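Local coordinates for protein CT021 (Chlamydia trachomatis serovar L2, PDB 6UXD) that is of unknown function but belongs to a family related to the lipoprotein-handling proteins LolA and LolB, at residues Ser142-Leu147 / Thr200-His205. Numbering follows the deposited sequence.
Sequences SLNGEL and TIEMGH
Glu-202 is a good case of a carboxylate read out atom by atom. Its CB lies 3.8 Å from Leu-143 O. Glu-202 CG, anti to the backbone N (chi1 -170°), comes to 3.4 Å from Leu-143 O and also touches Asn-144 CB. The chain runs on extended to CD, which faces Asn-144 CB and ND2, and Glu-202 OE1 accepts Asn-144 ND2 at 2.8 Å. That bond is almost straight (177°), lies in the amide plane and uses the anti lone pair of OE1, although amide and carboxylate planes are 53° apart. Glu-202 OE1 also accepts a hydrogen bond from Trp-66 N, while Glu-202 OE2, 4.1 Å from Ser-142 CB, accepts Lys-67 N and bonds Tyr-21 OH; such partners would be expected to favour the ionised form. Strand 142-144 pairs antiparallel with strand 196-204 (Leu-143 N to Met-203 O, 2.8 Å), whose other edge bonds strand 21-26 through Val-23 and Tyr-21. Gly-145 N extends the ladder to Ile-201 O at 2.9 Å; a CB there would jam against Asn-144 O, so the position calls for glycine. Beyond the inverse gamma turn centred on Glu-146, Leu-147 CD1 meets Met-203 CG at 3.7 Å and Thr-200 CG2 at 3.9 Å.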
ATOM      1  N   SER A 142      -0.058 -13.148  10.319  1.00 42.04           N
ATOM      2  CA  SER A 142      -0.500 -11.767  10.438  1.00 38.17           C
ATOM      3  C   SER A 142       0.169 -11.065  11.620  1.00 41.38           C
ATOM      4  O   SER A 142       0.448 -11.667  12.664  1.00 33.34           O
ATOM      5  CB  SER A 142      -2.031 -11.674  10.587  1.00 38.77           C
ATOM      6  OG  SER A 142      -2.512 -12.274  11.796  1.00 42.53           O
ATOM      7  N   LEU A 143       0.418  -9.769  11.438  1.00 33.87           N
ATOM      8  CA  LEU A 143       0.900  -8.885  12.496  1.00 32.04           C
ATOM      9  C   LEU A 143      -0.018  -7.680  12.516  1.00 35.98           C
ATOM     10  O   LEU A 143      -0.038  -6.914  11.552  1.00 39.23           O
ATOM     11  CB  LEU A 143       2.337  -8.416  12.270  1.00 31.35           C
ATOM     12  CG  LEU A 143       3.491  -9.406  12.272  1.00 39.59           C
ATOM     13  CD1 LEU A 143       3.435 -10.243  11.018  1.00 44.09           C
ATOM     14  CD2 LEU A 143       4.800  -8.618  12.335  1.00 40.38           C
ATOM     15  N   ASN A 144      -0.727  -7.478  13.615  1.00 32.66           N
ATOM     16  CA  ASN A 144      -1.726  -6.424  13.697  1.00 36.19           C
ATOM     17  C   ASN A 144      -1.470  -5.578  14.934  1.00 38.76           C
ATOM     18  O   ASN A 144      -1.324  -6.115  16.034  1.00 33.37           O
ATOM     19  CB  ASN A 144      -3.138  -7.043  13.711  1.00 36.50           C
ATOM     20  CG  ASN A 144      -4.230  -6.018  13.955  1.00 40.72           C
ATOM     21  OD1 ASN A 144      -4.202  -5.303  14.943  1.00 40.08           O
ATOM     22  ND2 ASN A 144      -5.207  -5.945  13.041  1.00 40.23           N
ATOM     23  N   GLY A 145      -1.410  -4.258  14.757  1.00 36.42           N
ATOM     24  CA  GLY A 145      -1.244  -3.376  15.893  1.00 41.66           C
ATOM     25  C   GLY A 145      -0.361  -2.175  15.630  1.00 32.81           C
ATOM     26  O   GLY A 145      -0.450  -1.552  14.565  1.00 37.06           O
ATOM     27  N   GLU A 146       0.517  -1.858  16.583  1.00 31.04           N
ATOM     28  CA  GLU A 146       1.403  -0.700  16.466  1.00 32.32           C
ATOM     29  C   GLU A 146       2.691  -1.147  15.782  1.00 32.52           C
ATOM     30  O   GLU A 146       3.751  -1.324  16.398  1.00 31.29           O
ATOM     31  CB  GLU A 146       1.676  -0.081  17.830  1.00 39.72           C
ATOM     32  CG  GLU A 146       0.450   0.173  18.629  1.00 41.93           C
ATOM     33  CD  GLU A 146      -0.669   0.818  17.836  1.00 50.69           C
ATOM     34  OE1 GLU A 146      -0.387   1.846  17.145  1.00 35.42           O
ATOM     35  OE2 GLU A 146      -1.826   0.277  17.928  1.00 42.02           O
ATOM     36  N   LEU A 147       2.586  -1.335  14.462  1.00 31.64           N
ATOM     37  CA  LEU A 147       3.681  -1.938  13.729  1.00 30.59           C
ATOM     38  C   LEU A 147       4.937  -1.064  13.666  1.00 29.63           C
ATOM     39  O   LEU A 147       6.018  -1.605  13.417  1.00 29.95           O
ATOM     40  CB  LEU A 147       3.223  -2.297  12.319  1.00 35.79           C
ATOM     41  CG  LEU A 147       1.997  -3.200  12.180  1.00 34.72           C
ATOM     42  CD1 LEU A 147       1.780  -3.638  10.694  1.00 35.52           C
ATOM     43  CD2 LEU A 147       2.089  -4.413  13.090  1.00 38.43           C
ATOM     44  N   THR A 200       0.380   1.706   8.848  1.00 36.61           N
ATOM     45  CA  THR A 200       0.117   0.313   8.502  1.00 37.49           C
ATOM     46  C   THR A 200      -0.334  -0.415   9.761  1.00 36.25           C
ATOM     47  O   THR A 200       0.433  -0.531  10.727  1.00 36.81           O
ATOM     48  CB  THR A 200       1.347  -0.362   7.911  1.00 36.56           C
ATOM     49  OG1 THR A 200       1.846   0.436   6.832  1.00 34.89           O
ATOM     50  CG2 THR A 200       0.981  -1.739   7.387  1.00 39.22           C
ATOM     51  N   ILE A 201      -1.578  -0.877   9.763  1.00 32.42           N
ATOM     52  CA  ILE A 201      -2.151  -1.453  10.975  1.00 38.08           C
ATOM     53  C   ILE A 201      -2.109  -2.969  10.969  1.00 37.05           C
ATOM     54  O   ILE A 201      -2.211  -3.579  12.045  1.00 33.84           O
ATOM     55  CB  ILE A 201      -3.586  -0.944  11.201  1.00 40.42           C
ATOM     56  CG1 ILE A 201      -4.531  -1.386  10.070  1.00 40.50           C
ATOM     57  CG2 ILE A 201      -3.568   0.560  11.300  1.00 41.75           C
ATOM     58  CD1 ILE A 201      -5.975  -0.864  10.225  1.00 42.59           C
ATOM     59  N   GLU A 202      -1.926  -3.598   9.807  1.00 34.73           N
ATOM     60  CA  GLU A 202      -1.772  -5.042   9.741  1.00 36.61           C
ATOM     61  C   GLU A 202      -0.972  -5.381   8.499  1.00 35.24           C
ATOM     62  O   GLU A 202      -1.119  -4.714   7.474  1.00 35.17           O
ATOM     63  CB  GLU A 202      -3.128  -5.750   9.712  1.00 37.38           C
ATOM     64  CG  GLU A 202      -3.033  -7.268   9.885  1.00 37.64           C
ATOM     65  CD  GLU A 202      -4.395  -7.962   9.917  1.00 38.93           C
ATOM     66  OE1 GLU A 202      -5.224  -7.587  10.763  1.00 34.16           O
ATOM     67  OE2 GLU A 202      -4.637  -8.875   9.081  1.00 38.02           O
ATOM     68  N   MET A 203      -0.083  -6.365   8.609  1.00 34.78           N
ATOM     69  CA  MET A 203       0.558  -6.927   7.428  1.00 37.48           C
ATOM     70  C   MET A 203       0.828  -8.399   7.699  1.00 41.04           C
ATOM     71  O   MET A 203       0.879  -8.844   8.852  1.00 35.98           O
ATOM     72  CB  MET A 203       1.857  -6.184   7.050  1.00 40.02           C
ATOM     73  CG  MET A 203       2.869  -6.128   8.152  1.00 38.24           C
ATOM     74  SD  MET A 203       4.430  -5.298   7.802  1.00 39.12           S
ATOM     75  CE  MET A 203       3.958  -3.627   7.326  1.00 41.53           C
ATOM     76  N   GLY A 204       0.984  -9.157   6.618  1.00 37.45           N
ATOM     77  CA  GLY A 204       1.279 -10.563   6.745  1.00 35.97           C
ATOM     78  C   GLY A 204       1.473 -11.309   5.436  1.00 35.46           C
ATOM     79  O   GLY A 204       1.909 -10.747   4.418  1.00 36.76           O
ATOM     80  N   HIS A 205       1.188 -12.606   5.489  1.00 36.51           N
ATOM     81  CA  HIS A 205       1.505 -13.532   4.418  1.00 40.09           C
ATOM     82  C   HIS A 205       0.354 -14.509   4.248  1.00 39.89           C
ATOM     83  O   HIS A 205      -0.498 -14.659   5.133  1.00 39.31           O
ATOM     84  CB  HIS A 205       2.789 -14.306   4.714  1.00 39.43           C
ATOM     85  CG  HIS A 205       3.921 -13.450   5.180  1.00 47.59           C
ATOM     86  ND1 HIS A 205       4.546 -12.532   4.365  1.00 41.24           N
ATOM     87  CD2 HIS A 205       4.552 -13.379   6.378  1.00 46.38           C
ATOM     88  CE1 HIS A 205       5.519 -11.940   5.033  1.00 41.66           C
ATOM     89  NE2 HIS A 205       5.541 -12.432   6.259  1.00 46.00           N
TER